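Local atomic coordinates of type III pantothenate kinase (PDB entry 2NRH), a protein that probably catalyses the ATP-dependent phosphorylation of pantothenate, the first step of coenzyme A biosynthesis. Residues L5-N10 against F39-N44. The protein carries 2 engineered substitutions. Residues are numbered along the deposited sequence; the frame is centred on the assembly and turned at random.
With SO4 (sulfate ion), chain D.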
ATOM      1  N   LEU B   5       7.147 -29.341  12.904  1.00 57.30           N
ATOM      2  CA  LEU B   5       6.054 -28.378  12.806  1.00 55.67           C
ATOM      3  C   LEU B   5       5.913 -27.841  11.390  1.00 54.70           C
ATOM      4  O   LEU B   5       6.901 -27.658  10.707  1.00 54.66           O
ATOM      5  CB  LEU B   5       6.279 -27.215  13.779  1.00 55.63           C
ATOM      6  CG  LEU B   5       6.475 -27.589  15.251  1.00 55.20           C
ATOM      7  CD1 LEU B   5       6.928 -26.384  16.099  1.00 54.04           C
ATOM      8  CD2 LEU B   5       5.195 -28.212  15.827  1.00 53.33           C
ATOM      9  N   CYS B   6       4.667 -27.559  10.987  1.00 53.40           N
ATOM     10  CA  CYS B   6       4.326 -27.053   9.668  1.00 51.23           C
ATOM     11  C   CYS B   6       3.369 -25.847   9.737  1.00 50.40           C
ATOM     12  O   CYS B   6       2.281 -25.900  10.349  1.00 49.75           O
ATOM     13  CB  CYS B   6       3.759 -28.165   8.759  1.00 51.31           C
ATOM     14  SG  CYS B   6       3.812 -27.681   7.022  1.00 53.87           S
ATOM     15  N   ASP B   7       3.793 -24.747   9.118  1.00 49.38           N
ATOM     16  CA  ASP B   7       2.986 -23.525   8.996  1.00 48.83           C
ATOM     17  C   ASP B   7       2.626 -23.297   7.509  1.00 47.85           C
ATOM     18  O   ASP B   7       3.465 -22.855   6.704  1.00 48.82           O
ATOM     19  CB  ASP B   7       3.749 -22.362   9.658  1.00 48.71           C
ATOM     20  CG  ASP B   7       3.397 -21.010   9.089  1.00 51.15           C
ATOM     21  OD1 ASP B   7       2.223 -20.774   8.827  1.00 54.22           O
ATOM     22  OD2 ASP B   7       4.295 -20.148   8.907  1.00 56.81           O
ATOM     23  N   ILE B   8       1.394 -23.651   7.136  1.00 47.16           N
ATOM     24  CA  ILE B   8       0.996 -23.719   5.733  1.00 46.93           C
ATOM     25  C   ILE B   8       0.227 -22.473   5.231  1.00 46.01           C
ATOM     26  O   ILE B   8      -0.812 -22.128   5.756  1.00 45.04           O
ATOM     27  CB  ILE B   8       0.156 -25.012   5.459  1.00 47.46           C
ATOM     28  CG1 ILE B   8       0.920 -26.250   5.900  1.00 48.50           C
ATOM     29  CG2 ILE B   8      -0.296 -25.099   3.934  1.00 47.22           C
ATOM     30  CD1 ILE B   8       0.031 -27.471   6.294  1.00 48.50           C
ATOM     31  N   GLY B   9       0.762 -21.810   4.213  1.00 46.04           N
ATOM     32  CA  GLY B   9       0.177 -20.629   3.632  1.00 45.17           C
ATOM     33  C   GLY B   9      -0.431 -20.869   2.242  1.00 46.76           C
ATOM     34  O   GLY B   9      -0.543 -22.006   1.760  1.00 46.87           O
ATOM     35  N   ASN B  10      -0.821 -19.776   1.612  1.00 47.60           N
ATOM     36  CA  ASN B  10      -1.255 -19.759   0.233  1.00 50.22           C
ATOM     37  C   ASN B  10      -0.167 -19.948  -0.827  1.00 51.17           C
ATOM     38  O   ASN B  10      -0.484 -20.307  -1.962  1.00 50.53           O
ATOM     39  CB  ASN B  10      -2.065 -18.500  -0.030  1.00 49.04           C
ATOM     40  CG  ASN B  10      -3.439 -18.559   0.649  1.00 53.30           C
ATOM     41  OD1 ASN B  10      -4.220 -19.537   0.472  1.00 53.51           O
ATOM     42  ND2 ASN B  10      -3.750 -17.534   1.429  1.00 49.35           N
ATOM     43  N   PHE B  39       2.687 -31.681  13.164  1.00 57.79           N
ATOM     44  CA  PHE B  39       1.765 -30.666  13.696  1.00 56.56           C
ATOM     45  C   PHE B  39       1.641 -29.475  12.774  1.00 55.72           C
ATOM     46  O   PHE B  39       2.626 -29.012  12.228  1.00 56.99           O
ATOM     47  CB  PHE B  39       2.235 -30.255  15.078  1.00 56.61           C
ATOM     48  CG  PHE B  39       2.316 -31.430  16.019  1.00 59.17           C
ATOM     49  CD1 PHE B  39       1.145 -31.912  16.661  1.00 59.06           C
ATOM     50  CD2 PHE B  39       3.518 -32.118  16.203  1.00 58.10           C
ATOM     51  CE1 PHE B  39       1.179 -33.033  17.526  1.00 59.49           C
ATOM     52  CE2 PHE B  39       3.558 -33.244  17.073  1.00 60.32           C
ATOM     53  CZ  PHE B  39       2.373 -33.687  17.736  1.00 59.24           C
ATOM     54  N   TYR B  40       0.434 -28.991  12.536  1.00 54.38           N
ATOM     55  CA  TYR B  40       0.314 -27.943  11.563  1.00 53.04           C
ATOM     56  C   TYR B  40      -0.709 -26.883  11.931  1.00 52.85           C
ATOM     57  O   TYR B  40      -1.594 -27.130  12.745  1.00 53.44           O
ATOM     58  CB  TYR B  40       0.039 -28.544  10.183  1.00 51.57           C
ATOM     59  CG  TYR B  40      -1.370 -29.002   9.953  1.00 52.03           C
ATOM     60  CD1 TYR B  40      -2.298 -28.151   9.362  1.00 52.54           C
ATOM     61  CD2 TYR B  40      -1.794 -30.302  10.318  1.00 51.85           C
ATOM     62  CE1 TYR B  40      -3.626 -28.558   9.125  1.00 50.75           C
ATOM     63  CE2 TYR B  40      -3.118 -30.722  10.084  1.00 50.63           C
ATOM     64  CZ  TYR B  40      -4.026 -29.850   9.483  1.00 52.08           C
ATOM     65  OH  TYR B  40      -5.331 -30.229   9.248  1.00 47.50           O
ATOM     66  N   ILE B  41      -0.556 -25.706  11.323  1.00 51.44           N
ATOM     67  CA  ILE B  41      -1.652 -24.740  11.071  1.00 48.29           C
ATOM     68  C   ILE B  41      -1.718 -24.424   9.543  1.00 47.47           C
ATOM     69  O   ILE B  41      -0.730 -24.527   8.799  1.00 46.29           O
ATOM     70  CB  ILE B  41      -1.468 -23.471  11.866  1.00 48.03           C
ATOM     71  CG1 ILE B  41      -0.233 -22.693  11.381  1.00 46.94           C
ATOM     72  CG2 ILE B  41      -1.395 -23.779  13.382  1.00 47.12           C
ATOM     73  CD1 ILE B  41      -0.012 -21.414  12.123  1.00 45.92           C
ATOM     74  N   ASN B  42      -2.889 -24.033   9.071  1.00 47.09           N
ATOM     75  CA  ASN B  42      -3.105 -23.857   7.634  1.00 46.15           C
ATOM     76  C   ASN B  42      -4.113 -22.737   7.370  1.00 44.61           C
ATOM     77  O   ASN B  42      -5.150 -22.701   8.007  1.00 42.20           O
ATOM     78  CB  ASN B  42      -3.572 -25.197   7.017  1.00 45.99           C
ATOM     79  CG  ASN B  42      -4.096 -25.023   5.619  1.00 46.97           C
ATOM     80  OD1 ASN B  42      -3.391 -24.508   4.744  1.00 47.57           O
ATOM     81  ND2 ASN B  42      -5.338 -25.451   5.388  1.00 45.26           N
ATOM     82  N   VAL B  43      -3.771 -21.819   6.459  1.00 44.77           N
ATOM     83  CA  VAL B  43      -4.704 -20.782   5.982  1.00 44.94           C
ATOM     84  C   VAL B  43      -5.107 -21.056   4.538  1.00 45.58           C
ATOM     85  O   VAL B  43      -5.914 -20.380   3.976  1.00 46.16           O
ATOM     86  CB  VAL B  43      -4.131 -19.294   6.090  1.00 45.41           C
ATOM     87  CG1 VAL B  43      -3.843 -18.933   7.531  1.00 41.90           C
ATOM     88  CG2 VAL B  43      -2.911 -19.070   5.159  1.00 44.30           C
ATOM     89  N   ASN B  44      -4.531 -22.068   3.942  1.00 46.54           N
ATOM     90  CA  ASN B  44      -4.849 -22.381   2.587  1.00 48.54           C
ATOM     91  C   ASN B  44      -6.188 -23.187   2.479  1.00 49.73           C
ATOM     92  O   ASN B  44      -6.283 -24.368   2.855  1.00 48.64           O
ATOM     93  CB  ASN B  44      -3.663 -23.140   1.969  1.00 47.30           C
ATOM     94  CG  ASN B  44      -3.779 -23.282   0.489  1.00 47.11           C
ATOM     95  OD1 ASN B  44      -4.883 -23.478  -0.049  1.00 48.36           O
ATOM     96  ND2 ASN B  44      -2.640 -23.197  -0.207  1.00 43.91           N
TER
HETATM   97  S   SO4 D 218       2.258 -17.142   1.951  1.00 98.66           S
HETATM   98  O1  SO4 D 218       2.976 -16.042   2.596  1.00 99.66           O
HETATM   99  O2  SO4 D 218       2.317 -16.883   0.510  1.00100.96           O
HETATM  100  O3  SO4 D 218       2.933 -18.396   2.255  1.00 97.07           O
HETATM  101  O4  SO4 D 218       0.850 -17.177   2.404  1.00 97.68           O
HETATM  102  O   HOH W   1      -2.281 -22.229  -2.714  1.00 53.75           O
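Asn42 and Asn44 both hold CG anti to the backbone N (chi1 168° and -169°), yet the first amide bonds within its own segment, to the backbone of Asn44, while the second crosses to residues 5-10. Asn42 OD1 accepts from Asn44 N at 2.8 Å, closing an Asx turn, although the donor stands above the carbonyl plane; its ND2 donates to Asn44 O. Asparagine suits this place, offering both acceptor and donor. Asn44 ND2 donates a hydrogen bond to a lone pair of Gly9 O, in the carbonyl plane, at 3.1 Å, and through a water reaches Asn10 O, while Asn44 OD1 accepts from His46 N. Upstream of loop residues 9-10 and 43-44, strands 5-8 and 39-42 run parallel, joined by bonds such as the nearly straight Ile8 N to Ile41 O, 2.8 Å. Ile8 sends CD1 obliquely to Tyr40 CD1 (3.9 Å) and rests CG2 against Asn42 OD1 (3.3 Å); this branched, apolar residue fills the face packed on Leu51. On the other face Asp7 lies alongside Ile41, its side chain about 7 Å from that of Asp91 of the predicted K(+) site; a carboxylate would suit a cation- and nucleotide-binding site. At Gly9 a CB would collide with the sulfate, which Asn10 N binds weakly and Ser94 OG also holds. Residues 7-10 belong to the predicted ATP site, and Val43 lies beside the predicted proton acceptor Asp76. Adjacent parallel first and fourth strands of a 3-2-1-4-5 sheet, with a phosphate-binding turn after the first, characterise the ASKHA (actin-like ATPase) fold.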